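Local coordinates for protein Beta/alpha-amylase (Paenibacillus polymyxa, PDB 3VOC) that hydrolyses alpha-1,4-glucosidic linkages of starch, this piece being its family 14 beta-amylase domain, which releases maltose from the non-reducing chain ends, at residues D41-Y46 and S58-Y63; L341-S346 and T377-H382; A193-M198 and Q221-T226. All blocks are in the same frame, centred on the assembly; numbering follows the deposited sequence. Where two conformers were deposited one is given.

Contact 1. Residues D41-Y46 and S58-Y63; sequences DVWWGY and SYYKTY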
ATOM      1  N   ASP A  41      -6.338  -8.254   6.367  1.00 13.53           N
ATOM      2  CA  ASP A  41      -6.695  -8.194   4.958  1.00 14.04           C
ATOM      3  C   ASP A  41      -8.100  -8.753   4.755  1.00 14.12           C
ATOM      4  O   ASP A  41      -8.349  -9.934   5.024  1.00 14.68           O
ATOM      5  CB  ASP A  41      -5.716  -8.978   4.093  1.00 14.03           C
ATOM      6  CG  ASP A  41      -4.487  -8.169   3.727  1.00 15.76           C
ATOM      7  OD1 ASP A  41      -4.621  -7.028   3.247  1.00 15.86           O
ATOM      8  OD2 ASP A  41      -3.382  -8.691   3.906  1.00 15.00           O
ATOM      9  N   VAL A  42      -9.012  -7.887   4.321  1.00 13.90           N
ATOM     10  CA  VAL A  42     -10.382  -8.304   3.951  1.00 13.53           C
ATOM     11  C   VAL A  42     -10.345  -8.421   2.438  1.00 14.05           C
ATOM     12  O   VAL A  42     -10.495  -7.425   1.705  1.00 13.30           O
ATOM     13  CB  VAL A  42     -11.449  -7.318   4.491  1.00 13.46           C
ATOM     14  CG1 VAL A  42     -12.872  -7.770   4.151  1.00 13.13           C
ATOM     15  CG2 VAL A  42     -11.294  -7.156   6.024  1.00 12.60           C
ATOM     16  N   TRP A  43     -10.065  -9.643   1.973  1.00 14.33           N
ATOM     17  CA  TRP A  43      -9.763  -9.872   0.548  1.00 14.71           C
ATOM     18  C   TRP A  43     -10.983  -9.666  -0.367  1.00 14.72           C
ATOM     19  O   TRP A  43     -12.018 -10.318  -0.199  1.00 14.06           O
ATOM     20  CB  TRP A  43      -9.197 -11.288   0.337  1.00 14.68           C
ATOM     21  CG  TRP A  43      -7.868 -11.485   0.982  1.00 15.44           C
ATOM     22  CD1 TRP A  43      -7.601 -12.200   2.105  1.00 16.01           C
ATOM     23  CD2 TRP A  43      -6.619 -10.924   0.552  1.00 17.78           C
ATOM     24  NE1 TRP A  43      -6.260 -12.130   2.399  1.00 17.45           N
ATOM     25  CE2 TRP A  43      -5.635 -11.351   1.465  1.00 15.58           C
ATOM     26  CE3 TRP A  43      -6.243 -10.092  -0.517  1.00 16.12           C
ATOM     27  CZ2 TRP A  43      -4.283 -10.977   1.355  1.00 16.05           C
ATOM     28  CZ3 TRP A  43      -4.892  -9.723  -0.636  1.00 17.00           C
ATOM     29  CH2 TRP A  43      -3.929 -10.169   0.299  1.00 18.85           C
ATOM     30  N   TRP A  44     -10.853  -8.784  -1.353  1.00 14.67           N
ATOM     31  CA  TRP A  44     -11.911  -8.620  -2.347  1.00 15.61           C
ATOM     32  C   TRP A  44     -12.342  -9.964  -2.951  1.00 16.47           C
ATOM     33  O   TRP A  44     -13.549 -10.233  -3.122  1.00 16.35           O
ATOM     34  CB  TRP A  44     -11.456  -7.660  -3.449  1.00 15.82           C
ATOM     35  CG  TRP A  44     -12.601  -7.053  -4.237  1.00 16.21           C
ATOM     36  CD1 TRP A  44     -13.964  -7.162  -3.967  1.00 15.58           C
ATOM     37  CD2 TRP A  44     -12.488  -6.209  -5.386  1.00 14.84           C
ATOM     38  NE1 TRP A  44     -14.676  -6.448  -4.897  1.00 16.13           N
ATOM     39  CE2 TRP A  44     -13.800  -5.852  -5.775  1.00 15.81           C
ATOM     40  CE3 TRP A  44     -11.393  -5.713  -6.130  1.00 15.93           C
ATOM     41  CZ2 TRP A  44     -14.053  -5.035  -6.880  1.00 17.08           C
ATOM     42  CZ3 TRP A  44     -11.642  -4.891  -7.204  1.00 15.75           C
ATOM     43  CH2 TRP A  44     -12.968  -4.559  -7.580  1.00 16.28           C
ATOM     44  N   GLY A  45     -11.345 -10.805  -3.243  1.00 16.55           N
ATOM     45  CA  GLY A  45     -11.554 -12.123  -3.852  1.00 17.18           C
ATOM     46  C   GLY A  45     -12.377 -13.067  -2.985  1.00 17.00           C
ATOM     47  O   GLY A  45     -12.975 -14.003  -3.500  1.00 16.59           O
ATOM     48  N   TYR A  46     -12.390 -12.819  -1.672  1.00 16.68           N
ATOM     49  CA  TYR A  46     -13.187 -13.596  -0.728  1.00 16.95           C
ATOM     50  C   TYR A  46     -14.623 -13.110  -0.623  1.00 16.92           C
ATOM     51  O   TYR A  46     -15.516 -13.903  -0.312  1.00 17.55           O
ATOM     52  CB  TYR A  46     -12.602 -13.516   0.685  1.00 16.61           C
ATOM     53  CG  TYR A  46     -11.447 -14.443   1.000  1.00 17.36           C
ATOM     54  CD1 TYR A  46     -10.740 -15.094  -0.002  1.00 18.71           C
ATOM     55  CD2 TYR A  46     -11.028 -14.627   2.329  1.00 18.87           C
ATOM     56  CE1 TYR A  46      -9.649 -15.934   0.296  1.00 18.95           C
ATOM     57  CE2 TYR A  46      -9.948 -15.469   2.640  1.00 18.02           C
ATOM     58  CZ  TYR A  46      -9.265 -16.109   1.623  1.00 18.87           C
ATOM     59  OH  TYR A  46      -8.190 -16.924   1.909  1.00 19.61           O
ATOM     60  N   SER A  58     -19.595 -13.679   5.282  1.00 18.99           N
ATOM     61  CA  SER A  58     -19.780 -14.562   6.457  1.00 18.88           C
ATOM     62  C   SER A  58     -18.459 -14.932   7.148  1.00 17.91           C
ATOM     63  O   SER A  58     -18.362 -14.900   8.368  1.00 17.28           O
ATOM     64  CB  SER A  58     -20.586 -15.828   6.115  1.00 19.42           C
ATOM     65  OG  SER A  58     -19.946 -16.593   5.105  1.00 22.57           O
ATOM     66  N   TYR A  59     -17.438 -15.253   6.370  1.00 17.94           N
ATOM     67  CA  TYR A  59     -16.124 -15.535   6.959  1.00 17.59           C
ATOM     68  C   TYR A  59     -15.574 -14.353   7.784  1.00 16.77           C
ATOM     69  O   TYR A  59     -15.014 -14.545   8.868  1.00 16.61           O
ATOM     70  CB  TYR A  59     -15.135 -15.966   5.879  1.00 17.64           C
ATOM     71  CG  TYR A  59     -13.691 -16.006   6.339  1.00 17.94           C
ATOM     72  CD1 TYR A  59     -13.199 -17.093   7.057  1.00 17.75           C
ATOM     73  CD2 TYR A  59     -12.807 -14.965   6.023  1.00 17.83           C
ATOM     74  CE1 TYR A  59     -11.862 -17.140   7.474  1.00 19.78           C
ATOM     75  CE2 TYR A  59     -11.467 -15.011   6.417  1.00 19.21           C
ATOM     76  CZ  TYR A  59     -11.003 -16.100   7.142  1.00 20.22           C
ATOM     77  OH  TYR A  59      -9.683 -16.147   7.543  1.00 21.78           O
ATOM     78  N   TYR A  60     -15.724 -13.136   7.279  1.00 16.80           N
ATOM     79  CA  TYR A  60     -15.210 -11.985   8.012  1.00 16.62           C
ATOM     80  C   TYR A  60     -16.063 -11.589   9.205  1.00 16.95           C
ATOM     81  O   TYR A  60     -15.556 -11.019  10.161  1.00 16.92           O
ATOM     82  CB  TYR A  60     -14.926 -10.801   7.084  1.00 16.50           C
ATOM     83  CG  TYR A  60     -13.687 -11.047   6.275  1.00 16.02           C
ATOM     84  CD1 TYR A  60     -12.433 -11.061   6.893  1.00 15.58           C
ATOM     85  CD2 TYR A  60     -13.759 -11.311   4.887  1.00 15.80           C
ATOM     86  CE1 TYR A  60     -11.277 -11.309   6.158  1.00 15.74           C
ATOM     87  CE2 TYR A  60     -12.585 -11.551   4.130  1.00 15.08           C
ATOM     88  CZ  TYR A  60     -11.357 -11.550   4.782  1.00 15.64           C
ATOM     89  OH  TYR A  60     -10.186 -11.786   4.096  1.00 17.14           O
ATOM     90  N   LYS A  61     -17.350 -11.911   9.167  1.00 17.69           N
ATOM     91  CA  LYS A  61     -18.189 -11.729  10.353  1.00 17.99           C
ATOM     92  C   LYS A  61     -17.725 -12.712  11.436  1.00 17.84           C
ATOM     93  O   LYS A  61     -17.573 -12.339  12.597  1.00 17.83           O
ATOM     94  CB  LYS A  61     -19.672 -11.897  10.015  1.00 18.51           C
ATOM     95  CG  LYS A  61     -20.302 -10.644   9.406  1.00 21.00           C
ATOM     96  CD  LYS A  61     -21.640 -10.941   8.752  1.00 25.07           C
ATOM     97  CE  LYS A  61     -22.322  -9.640   8.260  1.00 26.35           C
ATOM     98  NZ  LYS A  61     -23.352  -9.917   7.176  1.00 25.70           N
ATOM     99  N   THR A  62     -17.438 -13.952  11.044  1.00 18.01           N
ATOM    100  CA  THR A  62     -16.869 -14.929  11.984  1.00 17.64           C
ATOM    101  C   THR A  62     -15.530 -14.454  12.561  1.00 17.39           C
ATOM    102  O   THR A  62     -15.285 -14.552  13.774  1.00 17.20           O
ATOM    103  CB  THR A  62     -16.690 -16.304  11.316  1.00 18.33           C
ATOM    104  OG1 THR A  62     -17.950 -16.738  10.786  1.00 17.90           O
ATOM    105  CG2 THR A  62     -16.184 -17.336  12.322  1.00 17.33           C
ATOM    106  N   TYR A  63     -14.655 -13.992  11.671  1.00 16.27           N
ATOM    107  CA  TYR A  63     -13.358 -13.462  12.056  1.00 16.43           C
ATOM    108  C   TYR A  63     -13.543 -12.315  13.046  1.00 16.24           C
ATOM    109  O   TYR A  63     -12.966 -12.333  14.142  1.00 16.92           O
ATOM    110  CB  TYR A  63     -12.651 -12.983  10.792  1.00 15.56           C
ATOM    111  CG  TYR A  63     -11.184 -12.666  10.906  1.00 16.39           C
ATOM    112  CD1 TYR A  63     -10.266 -13.281  10.055  1.00 16.38           C
ATOM    113  CD2 TYR A  63     -10.704 -11.721  11.832  1.00 16.66           C
ATOM    114  CE1 TYR A  63      -8.903 -12.972  10.119  1.00 18.07           C
ATOM    115  CE2 TYR A  63      -9.331 -11.413  11.908  1.00 15.63           C
ATOM    116  CZ  TYR A  63      -8.444 -12.036  11.039  1.00 16.98           C
ATOM    117  OH  TYR A  63      -7.089 -11.731  11.072  1.00 17.26           O
TER
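Strand 41-43 and helix 58-63 run nearly antiparallel, their axes 161° apart and 10.0 Å from each other at closest approach, as befits the beta-strand and following helix of a beta/alpha-barrel unit. The CA atoms of V42 and Y60 are the nearest pair, 7.3 Å apart, and W43 occupies the N-cap position where the strand gives way to the short helix 44-47. Y60 carries the contact. With CG anti to its carbonyl carbon (chi1 -74°), its ring reaches across to the strand, where the hydroxyl sits against the backbone. The amide of W43 points almost straight at it, with W43 N 3.0 Å from Y60 OH, and the same oxygen donates a weak bond to D41 O at 2.8 Å. V42 slides past the ring in the opposite direction and lays CG1 over one face, 3.8 Å from the ring centroid. Y59 CD2 lies over the centre of the other face. Beyond this sandwich, Y46 turns its edge toward the face of Y59 in an offset edge-to-face pair, and Y46 CD2 comes 3.5 Å from Y60 OH. A phenylalanine at Y60 would probably leave the ring between V42 and Y59 but lose both backbone bonds at the strand end. D41, a probable substrate-binding residue, directs its carboxylate elsewhere, to S79, while W43 meets the ring of H81, another likely substrate ligand. One phenol oxygen thus accepts a nearly straight bond and donates a weak one, so it probably helps hold the backbone on either side of V42 where the strand ends, at the active-site end of the barrel.

Contact 2. Residues L341-S346 and T377-H382; sequences LVDTVS and TKFGYH
V342, the first residue of helix segment 341-346 to meet the other segment, brings CG1 to the hydroxyl of Y381, while its carbonyl oxygen accepts from both the amide and the hydroxyl of S346. D343 follows, with CG anti to its carbonyl carbon (chi1 -66°), so that OD1 arrives at the rim of the F379 ring, near its plane and 3.3 Å from CE2. The two side chains cross at about a right angle, the carboxylate plane turned 51° from the ring. Its charge is met outside the segments by a salt bridge from OD1 to K375, while OD2 accepts from a water at 2.8 Å that in turn accepts from K378 NZ at 3.0 Å. S346, one turn on, points at the loop. Its CB stands over a face of F379, 3.6 Å from the ring centroid and 19° off the normal, in a CH-pi contact; K378 CB backs the opposite face. S346 OG accepts a hydrogen bond from Y381 OH at 2.7 Å, lying at the edge of that ring and in its plane, and donates one to V342 O at 2.8 Å from above the carbonyl plane. The contact joins helix 338-352, which follows barrel strand 318-321, to the turn leading from helix 367-378 into the last strand, 383-386; S346 and Y381 also touch L356 of strand 356-359. The chemistry is therefore a directed chain of hydrogen bonds, tyrosine to serine to helix carbonyl, that satisfies the buried hydroxyl of S346 as both donor and acceptor, beside an aromatic rim that probably gains electrostatically from the carboxylate.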
ATOM      1  N   LEU A 341      14.913   6.517   4.796  1.00 15.19           N
ATOM      2  CA  LEU A 341      13.618   6.631   4.102  1.00 14.52           C
ATOM      3  C   LEU A 341      12.475   6.857   5.097  1.00 14.43           C
ATOM      4  O   LEU A 341      11.645   7.767   4.910  1.00 14.15           O
ATOM      5  CB  LEU A 341      13.358   5.395   3.228  1.00 14.47           C
ATOM      6  CG  LEU A 341      12.034   5.292   2.466  1.00 14.83           C
ATOM      7  CD1 LEU A 341      11.867   6.463   1.498  1.00 16.01           C
ATOM      8  CD2 LEU A 341      11.990   3.943   1.728  1.00 14.15           C
ATOM      9  N   VAL A 342      12.459   6.057   6.161  1.00 13.85           N
ATOM     10  CA  VAL A 342      11.483   6.249   7.237  1.00 14.54           C
ATOM     11  C   VAL A 342      11.566   7.672   7.797  1.00 14.83           C
ATOM     12  O   VAL A 342      10.541   8.325   7.975  1.00 14.36           O
ATOM     13  CB  VAL A 342      11.667   5.226   8.393  1.00 13.79           C
ATOM     14  CG1 VAL A 342      10.758   5.603   9.582  1.00 14.67           C
ATOM     15  CG2 VAL A 342      11.372   3.778   7.904  1.00 14.54           C
ATOM     16  N   ASP A 343      12.788   8.143   8.081  1.00 16.03           N
ATOM     17  CA  ASP A 343      12.970   9.517   8.587  1.00 17.15           C
ATOM     18  C   ASP A 343      12.413  10.549   7.606  1.00 17.25           C
ATOM     19  O   ASP A 343      11.694  11.452   8.011  1.00 17.21           O
ATOM     20  CB  ASP A 343      14.437   9.839   8.871  1.00 17.06           C
ATOM     21  CG  ASP A 343      15.014   9.025  10.017  1.00 19.25           C
ATOM     22  OD1 ASP A 343      14.259   8.283  10.683  1.00 19.44           O
ATOM     23  OD2 ASP A 343      16.245   9.126  10.241  1.00 21.76           O
ATOM     24  N   THR A 344      12.737  10.384   6.324  1.00 17.78           N
ATOM     25  CA  THR A 344      12.266  11.298   5.277  1.00 18.08           C
ATOM     26  C   THR A 344      10.743  11.379   5.244  1.00 17.69           C
ATOM     27  O   THR A 344      10.175  12.460   5.395  1.00 18.49           O
ATOM     28  CB  THR A 344      12.812  10.892   3.891  1.00 18.79           C
ATOM     29  OG1 THR A 344      14.242  10.993   3.911  1.00 17.96           O
ATOM     30  CG2 THR A 344      12.256  11.832   2.793  1.00 18.59           C
ATOM     31  N   VAL A 345      10.089  10.236   5.076  1.00 17.15           N
ATOM     32  CA  VAL A 345       8.635  10.181   4.947  1.00 16.36           C
ATOM     33  C   VAL A 345       7.980  10.673   6.228  1.00 16.37           C
ATOM     34  O   VAL A 345       7.050  11.507   6.195  1.00 15.60           O
ATOM     35  CB  VAL A 345       8.156   8.746   4.588  1.00 16.62           C
ATOM     36  CG1 VAL A 345       6.638   8.593   4.796  1.00 15.44           C
ATOM     37  CG2 VAL A 345       8.558   8.390   3.155  1.00 16.39           C
ATOM     38  N   SER A 346       8.490  10.189   7.356  1.00 16.39           N
ATOM     39  CA  SER A 346       7.949  10.574   8.668  1.00 16.68           C
ATOM     40  C   SER A 346       8.061  12.077   8.946  1.00 17.07           C
ATOM     41  O   SER A 346       7.098  12.684   9.422  1.00 17.00           O
ATOM     42  CB  SER A 346       8.602   9.764   9.802  1.00 16.64           C
ATOM     43  OG  SER A 346       8.356   8.367   9.659  1.00 16.55           O
ATOM     44  N   THR A 377       8.909   6.859  18.483  1.00 16.86           N
ATOM     45  CA  THR A 377       9.110   7.902  19.491  1.00 17.84           C
ATOM     46  C   THR A 377       9.701   9.194  18.902  1.00 18.59           C
ATOM     47  O   THR A 377       9.377  10.281  19.379  1.00 18.96           O
ATOM     48  CB  THR A 377      10.008   7.443  20.678  1.00 18.07           C
ATOM     49  OG1 THR A 377      11.269   6.988  20.178  1.00 17.30           O
ATOM     50  CG2 THR A 377       9.338   6.314  21.481  1.00 17.41           C
ATOM     51  N   LYS A 378      10.567   9.079  17.887  1.00 18.99           N
ATOM     52  CA  LYS A 378      11.112  10.258  17.196  1.00 18.88           C
ATOM     53  C   LYS A 378      10.003  11.021  16.473  1.00 18.62           C
ATOM     54  O   LYS A 378      10.030  12.249  16.398  1.00 18.67           O
ATOM     55  CB  LYS A 378      12.175   9.868  16.164  1.00 19.24           C
ATOM     56  CG  LYS A 378      13.589   9.739  16.707  1.00 19.32           C
ATOM     57  CD  LYS A 378      14.549   9.261  15.609  1.00 19.80           C
ATOM     58  CE  LYS A 378      15.992   9.163  16.114  1.00 20.72           C
ATOM     59  NZ  LYS A 378      16.925   8.626  15.057  1.00 18.77           N
ATOM     60  N   PHE A 379       9.031  10.292  15.941  1.00 18.09           N
ATOM     61  CA  PHE A 379       8.076  10.905  15.013  1.00 17.88           C
ATOM     62  C   PHE A 379       6.624  10.940  15.477  1.00 17.44           C
ATOM     63  O   PHE A 379       5.724  11.249  14.696  1.00 17.88           O
ATOM     64  CB  PHE A 379       8.219  10.264  13.630  1.00 17.77           C
ATOM     65  CG  PHE A 379       9.597  10.430  13.033  1.00 17.33           C
ATOM     66  CD1 PHE A 379      10.043  11.691  12.627  1.00 17.46           C
ATOM     67  CD2 PHE A 379      10.445   9.334  12.885  1.00 17.54           C
ATOM     68  CE1 PHE A 379      11.322  11.866  12.094  1.00 17.68           C
ATOM     69  CE2 PHE A 379      11.736   9.493  12.348  1.00 18.53           C
ATOM     70  CZ  PHE A 379      12.172  10.768  11.946  1.00 17.13           C
ATOM     71  N   GLY A 380       6.383  10.618  16.741  1.00 17.07           N
ATOM     72  CA  GLY A 380       5.021  10.762  17.279  1.00 16.65           C
ATOM     73  C   GLY A 380       3.996   9.892  16.561  1.00 15.77           C
ATOM     74  O   GLY A 380       2.866  10.336  16.293  1.00 15.35           O
ATOM     75  N   TYR A 381       4.380   8.650  16.259  1.00 14.79           N
ATOM     76  CA  TYR A 381       3.452   7.692  15.634  1.00 14.66           C
ATOM     77  C   TYR A 381       2.202   7.457  16.479  1.00 14.36           C
ATOM     78  O   TYR A 381       2.264   7.473  17.722  1.00 14.69           O
ATOM     79  CB  TYR A 381       4.154   6.362  15.321  1.00 14.43           C
ATOM     80  CG  TYR A 381       4.867   6.350  13.981  1.00 14.35           C
ATOM     81  CD1 TYR A 381       4.478   5.450  12.977  1.00 13.56           C
ATOM     82  CD2 TYR A 381       5.921   7.230  13.711  1.00 14.84           C
ATOM     83  CE1 TYR A 381       5.121   5.421  11.746  1.00 14.54           C
ATOM     84  CE2 TYR A 381       6.586   7.208  12.462  1.00 14.81           C
ATOM     85  CZ  TYR A 381       6.162   6.295  11.486  1.00 14.35           C
ATOM     86  OH  TYR A 381       6.761   6.254  10.243  1.00 15.22           O
ATOM     87  N   HIS A 382       1.070   7.278  15.797  1.00 14.73           N
ATOM     88  CA  HIS A 382      -0.210   7.041  16.448  1.00 14.80           C
ATOM     89  C   HIS A 382      -0.504   5.551  16.553  1.00 15.17           C
ATOM     90  O   HIS A 382      -1.414   5.129  17.248  1.00 15.54           O
ATOM     91  CB  HIS A 382      -1.338   7.770  15.694  1.00 14.84           C
ATOM     92  CG  HIS A 382      -1.200   9.260  15.728  1.00 14.32           C
ATOM     93  ND1 HIS A 382      -1.720  10.033  16.746  1.00 15.06           N
ATOM     94  CD2 HIS A 382      -0.564  10.112  14.891  1.00 14.05           C
ATOM     95  CE1 HIS A 382      -1.431  11.303  16.518  1.00 15.95           C
ATOM     96  NE2 HIS A 382      -0.715  11.375  15.406  1.00 14.60           N
TER
HETATM   97  O   HOH W   1      16.574  10.399  12.694  1.00 21.55           O

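Contact 3. Residues A193-M198 and Q221-T226; sequences AFRTAM and QINPPT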
ATOM      1  N   ALA A 193      -3.358   7.979 -21.912  1.00 15.86           N
ATOM      2  CA  ALA A 193      -3.621   8.888 -20.805  1.00 15.32           C
ATOM      3  C   ALA A 193      -2.478   9.888 -20.649  1.00 15.29           C
ATOM      4  O   ALA A 193      -2.717  11.060 -20.384  1.00 14.78           O
ATOM      5  CB  ALA A 193      -3.848   8.118 -19.508  1.00 14.87           C
ATOM      6  N   PHE A 194      -1.237   9.428 -20.828  1.00 15.09           N
ATOM      7  CA  PHE A 194      -0.083  10.337 -20.784  1.00 15.20           C
ATOM      8  C   PHE A 194      -0.116  11.324 -21.954  1.00 15.16           C
ATOM      9  O   PHE A 194       0.129  12.515 -21.761  1.00 14.73           O
ATOM     10  CB  PHE A 194       1.243   9.545 -20.758  1.00 14.96           C
ATOM     11  CG  PHE A 194       2.509  10.413 -20.713  1.00 15.56           C
ATOM     12  CD1 PHE A 194       2.653  11.438 -19.770  1.00 14.24           C
ATOM     13  CD2 PHE A 194       3.566  10.169 -21.600  1.00 16.22           C
ATOM     14  CE1 PHE A 194       3.818  12.208 -19.716  1.00 15.31           C
ATOM     15  CE2 PHE A 194       4.756  10.938 -21.554  1.00 14.05           C
ATOM     16  CZ  PHE A 194       4.878  11.956 -20.613  1.00 14.78           C
ATOM     17  N   ARG A 195      -0.417  10.837 -23.162  1.00 15.67           N
ATOM     18  CA  ARG A 195      -0.529  11.727 -24.324  1.00 15.94           C
ATOM     19  C   ARG A 195      -1.599  12.798 -24.072  1.00 16.03           C
ATOM     20  O   ARG A 195      -1.359  14.001 -24.260  1.00 16.02           O
ATOM     21  CB  ARG A 195      -0.871  10.924 -25.597  1.00 16.74           C
ATOM     22  CG  ARG A 195       0.260  10.069 -26.097  1.00 16.87           C
ATOM     23  CD  ARG A 195      -0.198   9.009 -27.099  1.00 18.10           C
ATOM     24  NE  ARG A 195       0.907   8.077 -27.312  1.00 19.56           N
ATOM     25  CZ  ARG A 195       0.788   6.776 -27.559  1.00 19.82           C
ATOM     26  NH1 ARG A 195      -0.414   6.208 -27.634  1.00 18.58           N
ATOM     27  NH2 ARG A 195       1.894   6.045 -27.722  1.00 18.83           N
ATOM     28  N   THR A 196      -2.777  12.356 -23.641  1.00 16.43           N
ATOM     29  CA  THR A 196      -3.891  13.259 -23.355  1.00 17.12           C
ATOM     30  C   THR A 196      -3.511  14.265 -22.263  1.00 16.50           C
ATOM     31  O   THR A 196      -3.786  15.470 -22.388  1.00 16.24           O
ATOM     32  CB  THR A 196      -5.168  12.475 -22.981  1.00 17.87           C
ATOM     33  OG1 THR A 196      -5.455  11.536 -24.011  1.00 19.69           O
ATOM     34  CG2 THR A 196      -6.369  13.401 -22.833  1.00 19.71           C
ATOM     35  N   ALA A 197      -2.863  13.782 -21.208  1.00 15.74           N
ATOM     36  CA  ALA A 197      -2.404  14.669 -20.137  1.00 14.87           C
ATOM     37  C   ALA A 197      -1.449  15.751 -20.667  1.00 14.75           C
ATOM     38  O   ALA A 197      -1.519  16.918 -20.237  1.00 14.41           O
ATOM     39  CB  ALA A 197      -1.737  13.866 -19.022  1.00 15.29           C
ATOM     40  N   MET A 198      -0.564  15.395 -21.596  1.00 14.32           N
ATOM     41  CA  MET A 198       0.368  16.400 -22.122  1.00 15.05           C
ATOM     42  C   MET A 198      -0.287  17.367 -23.107  1.00 15.93           C
ATOM     43  O   MET A 198       0.041  18.563 -23.140  1.00 16.01           O
ATOM     44  CB  MET A 198       1.596  15.738 -22.741  1.00 15.16           C
ATOM     45  CG  MET A 198       2.445  14.961 -21.715  1.00 14.88           C
ATOM     46  SD  MET A 198       3.038  15.974 -20.342  1.00 16.89           S
ATOM     47  CE  MET A 198       1.845  15.539 -19.045  1.00 16.28           C
ATOM     48  N   GLN A 221       3.508   9.501 -31.177  1.00 23.44           N
ATOM     49  CA  GLN A 221       4.929   9.232 -30.939  1.00 22.90           C
ATOM     50  C   GLN A 221       5.367   9.549 -29.505  1.00 22.02           C
ATOM     51  O   GLN A 221       6.526   9.344 -29.145  1.00 22.39           O
ATOM     52  CB  GLN A 221       5.816  10.030 -31.891  1.00 22.95           C
ATOM     53  CG  GLN A 221       5.538   9.818 -33.355  1.00 25.57           C
ATOM     54  CD  GLN A 221       6.357  10.770 -34.221  1.00 28.96           C
ATOM     55  OE1 GLN A 221       6.305  11.987 -34.048  1.00 28.99           O
ATOM     56  NE2 GLN A 221       7.136  10.211 -35.140  1.00 30.84           N
ATOM     57  N   ILE A 222       4.463  10.095 -28.701  1.00 20.92           N
ATOM     58  CA  ILE A 222       4.765  10.317 -27.292  1.00 19.85           C
ATOM     59  C   ILE A 222       4.635   8.988 -26.555  1.00 20.18           C
ATOM     60  O   ILE A 222       3.598   8.332 -26.621  1.00 19.54           O
ATOM     61  CB  ILE A 222       3.813  11.344 -26.657  1.00 19.77           C
ATOM     62  CG1 ILE A 222       3.992  12.718 -27.312  1.00 18.53           C
ATOM     63  CG2 ILE A 222       4.010  11.398 -25.121  1.00 17.77           C
ATOM     64  CD1 ILE A 222       2.907  13.719 -26.934  1.00 19.04           C
ATOM     65  N   ASN A 223       5.698   8.612 -25.850  1.00 20.44           N
ATOM     66  CA  ASN A 223       5.728   7.370 -25.089  1.00 20.77           C
ATOM     67  C   ASN A 223       6.384   7.568 -23.728  1.00 19.88           C
ATOM     68  O   ASN A 223       7.151   8.513 -23.560  1.00 19.97           O
ATOM     69  CB  ASN A 223       6.510   6.317 -25.864  1.00 20.81           C
ATOM     70  CG  ASN A 223       5.741   5.783 -27.036  1.00 23.87           C
ATOM     71  OD1 ASN A 223       4.756   5.073 -26.867  1.00 26.60           O
ATOM     72  ND2 ASN A 223       6.189   6.118 -28.242  1.00 25.73           N
ATOM     73  N   PRO A 224       6.114   6.657 -22.767  1.00 19.43           N
ATOM     74  CA  PRO A 224       6.907   6.611 -21.539  1.00 19.24           C
ATOM     75  C   PRO A 224       8.345   6.196 -21.905  1.00 19.76           C
ATOM     76  O   PRO A 224       8.591   5.863 -23.068  1.00 18.74           O
ATOM     77  CB  PRO A 224       6.214   5.510 -20.719  1.00 18.92           C
ATOM     78  CG  PRO A 224       4.846   5.435 -21.279  1.00 19.44           C
ATOM     79  CD  PRO A 224       5.042   5.648 -22.744  1.00 18.69           C
ATOM     80  N   PRO A 225       9.283   6.208 -20.934  1.00 20.37           N
ATOM     81  CA  PRO A 225      10.674   5.868 -21.254  1.00 21.70           C
ATOM     82  C   PRO A 225      10.767   4.513 -21.919  1.00 22.90           C
ATOM     83  O   PRO A 225      10.127   3.570 -21.485  1.00 22.56           O
ATOM     84  CB  PRO A 225      11.344   5.839 -19.882  1.00 21.02           C
ATOM     85  CG  PRO A 225      10.557   6.821 -19.098  1.00 21.01           C
ATOM     86  CD  PRO A 225       9.143   6.574 -19.514  1.00 20.28           C
ATOM     87  N   THR A 226      11.508   4.462 -23.019  0.55 24.05           N
ATOM     88  CA  THR A 226      11.620   3.257 -23.825  0.55 25.48           C
ATOM     89  C   THR A 226      12.941   2.577 -23.485  0.55 26.39           C
ATOM     90  O   THR A 226      13.490   1.807 -24.279  0.55 26.49           O
ATOM     91  CB  THR A 226      11.510   3.586 -25.334  0.55 25.45           C
ATOM     92  OG1 THR A 226      12.288   4.754 -25.627  0.55 25.62           O
ATOM     93  CG2 THR A 226      10.055   3.854 -25.713  0.55 26.13           C
TER
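R195 and I222 slide past each other in opposite directions, which lays the arginine's aliphatic part along the isoleucine and brings its guanidinium to the loop backbone. The chain is extended from CG to NE, R195 CG lying 3.8 Å from I222 CB. Where the extended part stops, R195 NE donates to I222 O at 2.8 Å with an N-H...O angle of 149°, the oxygen near the guanidinium plane and the donor in the carbonyl plane. NH2 adds a weak bond to the same oxygen at 3.1 Å, so one carbonyl is gripped from two nitrogens. N223 runs beside the arginine in the same direction, its amide turned 81° from the guanidinium plane. F194, with CG anti to its backbone N (chi1 180°), crosses I222 at about a right angle; its CE2 meets I222 CG2 at 3.7 Å, and N223 O approaches the ring edge. Buried I222 thus meets the phenyl ring through CG2 and the arginine stem through CB. R195 NH1 is held by N192 of its own helix. I222 also packs on I208 and W212 of helix 205-212, F194 meets W248 of helix 240-268, and P224 rests on F245, so the loop fits among these two helices and 188-202.

Overall arrangement
From the N terminus, contact 1 comes first and closes the short connection between strand 37-43 and helix 58-69, the second strand of the barrel and the helix after it. Contact 3 follows, tying helix 188-202 to the loop beyond helix 205-212 within the long excursion between strands 153-156 and 275-279. Contact 2 comes last, closing the passage from helix 338-352 through strand 356-359 and helix 367-378 to the approach of the final strand, 383-386. The three loops lie in series, neither nested nor crossed. Their centres are about 31 to 39 Å apart, so contacts 1 and 2 hold separate parts of the barrel while contact 3 joins a helix and a loop in an outlying helical region.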